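PDB 3NA7: HP0958 from Helicobacter pylori, which probably acts in flagellar biogenesis as an export chaperone and post-transcriptional regulator, pairing a long coiled-coil hairpin with a zinc-ribbon domain. Local coordinates for residues K8-I13 with G229-A234. Numbering follows the deposited sequence.
Sequences KQLIEI and GRILYA
Ile11 sets its terminal methyl on the face of the Tyr233 ring, a CH-pi contact between two residues that account for about two thirds of the surface buried between the segments. Its CD1 stands 3.6 Å from the ring centroid and only 13° off the normal, so the methyl sits over the middle of the ring, with CZ the closest ring atom; CG1 follows behind, 4.1 Å from CE2. With CG1 anti to the carbonyl carbon (chi1 -70°), the longer branch of isoleucine carries CD1 to the ring, and beta-branching limits the rotation of that arm. Tyrosine offers a broad apolar face to the methyl.

The second contact is purely aliphatic. Leu10 and Ile231 cross at about a right angle and touch methyl to methyl, CD1 to CD1, at 3.9 Å. Both are buried, and leucine and isoleucine suit such a place because they leave no polar side-chain atom to satisfy. No hydrogen bond joins the two segments.

Ile231 and Tyr233 turn the same side of strand 231-233 to helix 4-22, while Leu232 packs on Val194. Cys225 and Cys228, just before, bind zinc. The strand lies mid-sheet, parallel to 193-195 and antiparallel to 223-224; Leu10 also touches Ile193 and, on helix 175-188, Ile177 and Tyr181.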
loop_
_atom_site.group_PDB
_atom_site.type_symbol
_atom_site.label_atom_id
_atom_site.label_comp_id
_atom_site.label_asym_id
_atom_site.label_seq_id
_atom_site.Cartn_x
_atom_site.Cartn_y
_atom_site.Cartn_z
ATOM N N LYS A 8 33.907 6.216 -23.293
ATOM C CA LYS A 8 32.927 7.084 -23.948
ATOM C C LYS A 8 31.714 6.285 -24.403
ATOM O O LYS A 8 30.581 6.694 -24.176
ATOM C CB LYS A 8 33.554 7.839 -25.135
ATOM C CG LYS A 8 32.599 8.792 -25.858
ATOM C CD LYS A 8 33.322 9.882 -26.670
ATOM C CE LYS A 8 32.336 11.025 -27.032
ATOM N NZ LYS A 8 32.945 12.162 -27.815
ATOM N N GLN A 9 31.962 5.141 -25.032
ATOM C CA GLN A 9 30.888 4.295 -25.557
ATOM C C GLN A 9 29.936 3.794 -24.490
ATOM O O GLN A 9 28.743 3.777 -24.710
ATOM C CB GLN A 9 31.454 3.124 -26.351
ATOM C CG GLN A 9 31.579 3.423 -27.832
ATOM C CD GLN A 9 32.307 2.321 -28.578
ATOM O OE1 GLN A 9 33.431 1.956 -28.231
ATOM N NE2 GLN A 9 31.674 1.798 -29.623
ATOM N N LEU A 10 30.482 3.403 -23.343
ATOM C CA LEU A 10 29.714 2.934 -22.191
ATOM C C LEU A 10 28.976 4.059 -21.486
ATOM O O LEU A 10 27.886 3.834 -20.939
ATOM C CB LEU A 10 30.625 2.237 -21.173
ATOM C CG LEU A 10 31.304 0.945 -21.632
ATOM C CD1 LEU A 10 31.852 0.155 -20.442
ATOM C CD2 LEU A 10 30.332 0.099 -22.410
ATOM N N ILE A 11 29.569 5.255 -21.469
ATOM C CA ILE A 11 28.877 6.424 -20.913
ATOM C C ILE A 11 27.630 6.725 -21.735
ATOM O O ILE A 11 26.558 6.872 -21.162
ATOM C CB ILE A 11 29.794 7.674 -20.722
ATOM C CG1 ILE A 11 30.792 7.425 -19.587
ATOM C CG2 ILE A 11 28.944 8.944 -20.389
ATOM C CD1 ILE A 11 32.074 8.268 -19.649
ATOM N N GLU A 12 27.742 6.781 -23.064
ATOM C CA GLU A 12 26.537 6.956 -23.894
ATOM C C GLU A 12 25.496 5.873 -23.613
ATOM O O GLU A 12 24.330 6.188 -23.442
ATOM C CB GLU A 12 26.830 6.964 -25.397
ATOM C CG GLU A 12 27.968 7.865 -25.855
ATOM C CD GLU A 12 27.878 8.214 -27.336
ATOM O OE1 GLU A 12 27.132 9.163 -27.679
ATOM O OE2 GLU A 12 28.561 7.552 -28.146
ATOM N N ILE A 13 25.904 4.603 -23.565
ATOM C CA ILE A 13 24.929 3.537 -23.354
ATOM C C ILE A 13 24.264 3.648 -21.976
ATOM O O ILE A 13 23.057 3.488 -21.869
ATOM C CB ILE A 13 25.526 2.118 -23.558
ATOM C CG1 ILE A 13 25.972 1.930 -25.011
ATOM C CG2 ILE A 13 24.490 1.022 -23.182
ATOM C CD1 ILE A 13 27.126 0.959 -25.164
ATOM N N GLY A 229 33.870 -2.433 -7.382
ATOM C CA GLY A 229 33.895 -3.046 -8.714
ATOM C C GLY A 229 33.347 -2.156 -9.815
ATOM O O GLY A 229 33.439 -2.494 -10.989
ATOM N N ARG A 230 32.776 -1.015 -9.435
ATOM C CA ARG A 230 32.227 -0.068 -10.400
ATOM C C ARG A 230 33.291 0.482 -11.370
ATOM O O ARG A 230 34.484 0.503 -11.050
ATOM C CB ARG A 230 31.550 1.082 -9.642
ATOM C CG ARG A 230 30.298 0.660 -8.880
ATOM C CD ARG A 230 29.710 1.818 -8.097
ATOM N NE ARG A 230 28.370 1.512 -7.611
ATOM C CZ ARG A 230 28.106 1.042 -6.396
ATOM N NH1 ARG A 230 29.087 0.838 -5.521
ATOM N NH2 ARG A 230 26.859 0.796 -6.038
ATOM N N ILE A 231 32.844 0.925 -12.545
ATOM C CA ILE A 231 33.684 1.669 -13.465
ATOM C C ILE A 231 33.809 3.133 -13.000
ATOM O O ILE A 231 32.810 3.765 -12.644
ATOM C CB ILE A 231 33.117 1.636 -14.895
ATOM C CG1 ILE A 231 33.095 0.207 -15.433
ATOM C CG2 ILE A 231 33.936 2.543 -15.828
ATOM C CD1 ILE A 231 32.133 0.028 -16.596
ATOM N N LEU A 232 35.043 3.643 -13.012
ATOM C CA LEU A 232 35.384 5.006 -12.567
ATOM C C LEU A 232 35.982 5.868 -13.675
ATOM O O LEU A 232 36.794 5.396 -14.471
ATOM C CB LEU A 232 36.411 4.947 -11.438
ATOM C CG LEU A 232 35.960 4.854 -9.985
ATOM C CD1 LEU A 232 37.191 4.695 -9.111
ATOM C CD2 LEU A 232 35.170 6.083 -9.598
ATOM N N TYR A 233 35.590 7.134 -13.723
ATOM C CA TYR A 233 36.257 8.083 -14.609
ATOM C C TYR A 233 36.298 9.502 -14.059
ATOM O O TYR A 233 35.398 9.918 -13.334
ATOM C CB TYR A 233 35.643 8.066 -16.013
ATOM C CG TYR A 233 34.301 8.742 -16.158
ATOM C CD1 TYR A 233 34.180 9.976 -16.804
ATOM C CD2 TYR A 233 33.142 8.137 -15.679
ATOM C CE1 TYR A 233 32.928 10.592 -16.956
ATOM C CE2 TYR A 233 31.898 8.740 -15.822
ATOM C CZ TYR A 233 31.792 9.962 -16.454
ATOM O OH TYR A 233 30.542 10.536 -16.580
ATOM N N ALA A 234 37.361 10.223 -14.400
ATOM C CA ALA A 234 37.454 11.650 -14.108
ATOM C C ALA A 234 36.688 12.419 -15.172
ATOM O O ALA A 234 36.950 12.250 -16.362
ATOM C CB ALA A 234 38.892 12.085 -14.098
#